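Local coordinates for protein YrdA (Escherichia coli, PDB 3TIO) that binds zinc and belongs to the gamma-class carbonic anhydrase family, probably sharing the metal site of those enzymes, at residues G46-V51 / T68-Y73; D2-H5 / F11-I14. The protein carries 1 engineered substitution. All coordinates share one frame; numbering follows the deposited sequence.

In the fold
Like other gamma-class carbonic anhydrase relatives, the chain coils as a left-handed parallel beta-helix, and both contacts lie at corners between the same two of its flat faces. From the N terminus, contact 2 comes first, closing the short loop between 2-5 and 11-14 and so joining the outermost strands of those faces, 4-5 and 13-14. Contact 1 follows further along: segment 46-51 rounds the corner between strands 43-46 and 50-53, and a further coil brings the zinc-binding loop 68-73 against it. The two contacts are in series, neither nesting nor crossing. The centres of contact 1 and contact 2 lie about 18 Å apart; the nearest atoms of contact 1 and contact 2 are about 7 Å apart.

Contact 1: residues G46-V51 / T68-Y73; sequences GDVHYV and THKSSY. With ZN (zinc ion), chain G.
Val48 carries the apolar side of this contact, setting one methyl against the Lys70 stem and the other against the Thr68 carbonyl. Val48 CG1 meets Lys70 CG and CD, both at 3.8 Å, and the lysine chain bends at the bond between them (chi3 63°), carrying the amino end onward. Val48 CG2 lies 3.6 Å from the backbone Thr68 O. Trp170 of the second subunit also packs on Val48.

No polar bond joins the two segments; each finds its partners within itself or elsewhere. Val48 N gives a hydrogen bond of 3.0 Å to Asp47 OD2, met from above the carboxylate plane, 37° out of it. That same OD2 is hydrogen-bonded to NE2 of the zinc ligand His66, making Asp47 a second-shell residue, while OD1 forms a salt bridge with Arg45.

Metal coordination fixes the loop: His69 NE2 binds the zinc ion at 2.1 Å, with His66 and His95 of the same chain and His90 of the second subunit, a site shared between adjacent subunits as in gamma-class carbonic anhydrases. Corner and loop thus meet through non-directional packing, the directional hold coming from zinc, from Asp113 on Thr68 OG1 and from Tyr162 OH of the second subunit on Lys70 O.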
loop_
_atom_site.group_PDB
_atom_site.type_symbol
_atom_site.label_atom_id
_atom_site.label_comp_id
_atom_site.label_asym_id
_atom_site.label_seq_id
_atom_site.Cartn_x
_atom_site.Cartn_y
_atom_site.Cartn_z
ATOM N N GLY A 46 -2.905 -9.263 -14.971
ATOM C CA GLY A 46 -3.514 -9.043 -16.269
ATOM C C GLY A 46 -4.379 -10.237 -16.598
ATOM O O GLY A 46 -4.066 -11.010 -17.508
ATOM N N ASP A 47 -5.467 -10.395 -15.852
ATOM C CA ASP A 47 -6.353 -11.525 -16.066
ATOM C C ASP A 47 -7.517 -11.279 -17.020
ATOM O O ASP A 47 -7.614 -11.957 -18.044
ATOM C CB ASP A 47 -6.852 -12.093 -14.720
ATOM C CG ASP A 47 -7.193 -11.023 -13.689
ATOM O OD1 ASP A 47 -7.424 -11.416 -12.525
ATOM O OD2 ASP A 47 -7.237 -9.817 -14.019
ATOM N N VAL A 48 -8.393 -10.325 -16.713
ATOM C CA VAL A 48 -9.526 -10.053 -17.599
ATOM C C VAL A 48 -9.102 -9.301 -18.857
ATOM O O VAL A 48 -9.826 -9.275 -19.850
ATOM C CB VAL A 48 -10.646 -9.268 -16.885
ATOM C CG1 VAL A 48 -11.291 -10.142 -15.824
ATOM C CG2 VAL A 48 -10.093 -8.007 -16.267
ATOM N N HIS A 49 -7.932 -8.677 -18.803
ATOM C CA HIS A 49 -7.384 -7.972 -19.953
ATOM C C HIS A 49 -5.878 -7.922 -19.769
ATOM O O HIS A 49 -5.367 -8.367 -18.742
ATOM C CB HIS A 49 -7.971 -6.565 -20.091
ATOM C CG HIS A 49 -8.190 -6.153 -21.515
ATOM N ND1 HIS A 49 -7.160 -6.033 -22.423
ATOM C CD2 HIS A 49 -9.328 -5.884 -22.201
ATOM C CE1 HIS A 49 -7.651 -5.712 -23.606
ATOM N NE2 HIS A 49 -8.965 -5.615 -23.499
ATOM N N TYR A 50 -5.157 -7.384 -20.744
ATOM C CA TYR A 50 -3.707 -7.362 -20.651
ATOM C C TYR A 50 -3.096 -6.113 -20.044
ATOM O O TYR A 50 -3.735 -5.065 -19.941
ATOM C CB TYR A 50 -3.090 -7.598 -22.040
ATOM C CG TYR A 50 -3.268 -6.455 -23.023
ATOM C CD1 TYR A 50 -2.460 -5.320 -22.965
ATOM C CD2 TYR A 50 -4.247 -6.514 -24.014
ATOM C CE1 TYR A 50 -2.622 -4.265 -23.874
ATOM C CE2 TYR A 50 -4.418 -5.471 -24.924
ATOM C CZ TYR A 50 -3.605 -4.352 -24.850
ATOM O OH TYR A 50 -3.787 -3.319 -25.740
ATOM N N VAL A 51 -1.843 -6.260 -19.632
ATOM C CA VAL A 51 -1.051 -5.170 -19.085
ATOM C C VAL A 51 0.143 -5.106 -20.022
ATOM O O VAL A 51 0.816 -6.113 -20.243
ATOM C CB VAL A 51 -0.547 -5.464 -17.651
ATOM C CG1 VAL A 51 0.396 -4.352 -17.200
ATOM C CG2 VAL A 51 -1.722 -5.585 -16.697
ATOM N N THR A 68 -8.893 -2.733 -16.079
ATOM C CA THR A 68 -10.273 -2.353 -15.827
ATOM C C THR A 68 -11.092 -3.638 -15.781
ATOM O O THR A 68 -10.956 -4.505 -16.646
ATOM C CB THR A 68 -10.807 -1.430 -16.941
ATOM O OG1 THR A 68 -10.123 -0.171 -16.882
ATOM C CG2 THR A 68 -12.300 -1.192 -16.776
ATOM N N HIS A 69 -11.933 -3.756 -14.760
ATOM C CA HIS A 69 -12.759 -4.944 -14.575
ATOM C C HIS A 69 -13.855 -5.066 -15.621
ATOM O O HIS A 69 -14.198 -4.097 -16.299
ATOM C CB HIS A 69 -13.407 -4.925 -13.190
ATOM C CG HIS A 69 -12.432 -4.789 -12.062
ATOM N ND1 HIS A 69 -12.825 -4.766 -10.742
ATOM C CD2 HIS A 69 -11.083 -4.666 -12.056
ATOM C CE1 HIS A 69 -11.761 -4.635 -9.969
ATOM N NE2 HIS A 69 -10.693 -4.574 -10.744
ATOM N N LYS A 70 -14.403 -6.269 -15.745
ATOM C CA LYS A 70 -15.484 -6.511 -16.688
ATOM C C LYS A 70 -16.731 -5.878 -16.088
ATOM O O LYS A 70 -16.962 -5.971 -14.882
ATOM C CB LYS A 70 -15.692 -8.015 -16.881
ATOM C CG LYS A 70 -14.467 -8.733 -17.424
ATOM C CD LYS A 70 -14.686 -10.235 -17.521
ATOM C CE LYS A 70 -15.800 -10.579 -18.495
ATOM N NZ LYS A 70 -15.966 -12.051 -18.628
ATOM N N SER A 71 -17.526 -5.223 -16.925
ATOM C CA SER A 71 -18.745 -4.576 -16.460
ATOM C C SER A 71 -19.688 -4.303 -17.622
ATOM O O SER A 71 -19.364 -4.578 -18.777
ATOM C CB SER A 71 -18.410 -3.257 -15.766
ATOM O OG SER A 71 -17.864 -2.328 -16.685
ATOM N N SER A 72 -20.856 -3.755 -17.305
ATOM C CA SER A 72 -21.849 -3.432 -18.320
ATOM C C SER A 72 -21.314 -2.334 -19.233
ATOM O O SER A 72 -21.856 -2.090 -20.312
ATOM C CB SER A 72 -23.145 -2.964 -17.656
ATOM O OG SER A 72 -23.690 -3.978 -16.828
ATOM N N TYR A 73 -20.247 -1.676 -18.792
ATOM C CA TYR A 73 -19.634 -0.603 -19.566
ATOM C C TYR A 73 -18.512 -1.161 -20.439
ATOM O O TYR A 73 -18.350 -0.761 -21.591
ATOM C CB TYR A 73 -19.074 0.467 -18.628
ATOM C CG TYR A 73 -18.740 1.768 -19.319
ATOM C CD1 TYR A 73 -19.748 2.584 -19.831
ATOM C CD2 TYR A 73 -17.417 2.184 -19.466
ATOM C CE1 TYR A 73 -19.448 3.783 -20.474
ATOM C CE2 TYR A 73 -17.105 3.381 -20.107
ATOM C CZ TYR A 73 -18.125 4.175 -20.608
ATOM O OH TYR A 73 -17.824 5.359 -21.239
HETATM ZN ZN ZN G . -8.744 -4.068 -10.230
#

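Contact 2: residues D2-H5 / F11-I14; sequences DVLH and FPQI. Engineered in segment 2-5: His5 (natural residue Arg).
His5 O is touched by two groups of the opposite segment, neither of them a hydrogen-bond donor: Pro12 CD comes within 3.6 Å, and Phe11 CD1 stands farther off at 4.1 Å. The backbone of His5 finds its hydrogen bonds on the neighbouring coil instead, with Val26 and Gly28, as that of Gln13 does with Val30 and Leu32. The imidazole of His5, an engineered substitution for arginine, takes no part across the contact; its CB points away from 11-14, and the side chain packs on Val25 and Ile27.

Apolar packing therefore does the joining, and Leu4 supplies most of it. Leu4 CB lies 3.5 Å from Phe11 CZ, the two side chains roughly perpendicular, and Leu4 CD1 is 4.1 Å from Phe11 CE2. Phe11 CG is anti to the backbone N (chi1 -165°), which swings the ring back toward 2-5, while Pro12 CD sits over one ring face, offset toward the rim.

This is the first corner of a left-handed parallel beta-helix, where strands 4-5 and 13-14 each form the outermost strand of a different sheet. Leu4 meets residues leading into and lying on strand 13-14, with Val26 of the next coil and Ile20 of the third face closing in on it.

The two methyls of Leu4 divide their work. Leu4 CD2 approaches Pro12 CB at 3.9 Å, leucine and proline running alongside each other in opposing senses, whereas Leu4 CD1 reaches Ile14 CG1 more loosely at 4.2 Å. An alanine here would keep the CB touch on Phe11 but lose both methyls, which would probably open a gap beside Pro12 and Ile14 and let the phenyl ring shift. Ile14, itself on the surface, also rests on Ile20, and the buried Pro12 ring packs on Val26.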
loop_
_atom_site.group_PDB
_atom_site.type_symbol
_atom_site.label_atom_id
_atom_site.label_comp_id
_atom_site.label_asym_id
_atom_site.label_seq_id
_atom_site.Cartn_x
_atom_site.Cartn_y
_atom_site.Cartn_z
ATOM N N ASP A 2 9.753 -18.265 -8.603
ATOM C CA ASP A 2 8.417 -18.429 -9.247
ATOM C C ASP A 2 7.595 -17.152 -9.102
ATOM O O ASP A 2 6.701 -17.066 -8.258
ATOM C CB ASP A 2 7.680 -19.604 -8.612
ATOM N N VAL A 3 7.902 -16.160 -9.929
ATOM C CA VAL A 3 7.196 -14.886 -9.883
ATOM C C VAL A 3 6.168 -14.748 -11.002
ATOM O O VAL A 3 5.272 -13.905 -10.928
ATOM C CB VAL A 3 8.187 -13.706 -9.962
ATOM C CG1 VAL A 3 9.110 -13.724 -8.750
ATOM C CG2 VAL A 3 8.999 -13.793 -11.245
ATOM N N LEU A 4 6.295 -15.579 -12.034
ATOM C CA LEU A 4 5.368 -15.544 -13.161
ATOM C C LEU A 4 4.300 -16.617 -12.996
ATOM O O LEU A 4 4.608 -17.780 -12.725
ATOM C CB LEU A 4 6.123 -15.756 -14.476
ATOM C CG LEU A 4 7.268 -14.780 -14.764
ATOM C CD1 LEU A 4 7.939 -15.149 -16.080
ATOM C CD2 LEU A 4 6.739 -13.354 -14.812
ATOM N N HIS A 5 3.042 -16.223 -13.161
ATOM C CA HIS A 5 1.927 -17.147 -13.009
ATOM C C HIS A 5 0.951 -17.029 -14.166
ATOM O O HIS A 5 0.698 -15.938 -14.671
ATOM C CB HIS A 5 1.191 -16.864 -11.702
ATOM C CG HIS A 5 2.078 -16.864 -10.498
ATOM N ND1 HIS A 5 2.596 -18.020 -9.955
ATOM C CD2 HIS A 5 2.556 -15.847 -9.744
ATOM C CE1 HIS A 5 3.353 -17.714 -8.916
ATOM N NE2 HIS A 5 3.346 -16.402 -8.767
ATOM N N PHE A 11 -0.087 -16.136 -20.130
ATOM C CA PHE A 11 1.155 -16.116 -19.366
ATOM C C PHE A 11 1.998 -14.905 -19.756
ATOM O O PHE A 11 1.977 -14.467 -20.904
ATOM C CB PHE A 11 1.944 -17.400 -19.637
ATOM C CG PHE A 11 3.048 -17.656 -18.653
ATOM C CD1 PHE A 11 2.765 -18.154 -17.386
ATOM C CD2 PHE A 11 4.372 -17.402 -18.995
ATOM C CE1 PHE A 11 3.789 -18.396 -16.471
ATOM C CE2 PHE A 11 5.400 -17.641 -18.086
ATOM C CZ PHE A 11 5.105 -18.138 -16.823
ATOM N N PRO A 12 2.757 -14.348 -18.800
ATOM C CA PRO A 12 3.595 -13.181 -19.087
ATOM C C PRO A 12 4.603 -13.366 -20.224
ATOM O O PRO A 12 5.198 -14.437 -20.380
ATOM C CB PRO A 12 4.284 -12.918 -17.748
ATOM C CG PRO A 12 3.252 -13.338 -16.761
ATOM C CD PRO A 12 2.750 -14.641 -17.354
ATOM N N GLN A 13 4.774 -12.310 -21.015
ATOM C CA GLN A 13 5.724 -12.282 -22.126
ATOM C C GLN A 13 6.849 -11.362 -21.664
ATOM O O GLN A 13 6.606 -10.200 -21.336
ATOM C CB GLN A 13 5.063 -11.713 -23.385
ATOM C CG GLN A 13 4.183 -12.700 -24.131
ATOM C CD GLN A 13 4.986 -13.766 -24.853
ATOM O OE1 GLN A 13 5.719 -14.537 -24.233
ATOM N NE2 GLN A 13 4.853 -13.812 -26.174
ATOM N N ILE A 14 8.074 -11.877 -21.642
ATOM C CA ILE A 14 9.215 -11.102 -21.165
ATOM C C ILE A 14 10.271 -10.776 -22.215
ATOM O O ILE A 14 10.699 -11.648 -22.974
ATOM C CB ILE A 14 9.914 -11.843 -20.003
ATOM C CG1 ILE A 14 8.873 -12.310 -18.980
ATOM C CG2 ILE A 14 10.942 -10.936 -19.346
ATOM C CD1 ILE A 14 8.058 -11.192 -18.365
#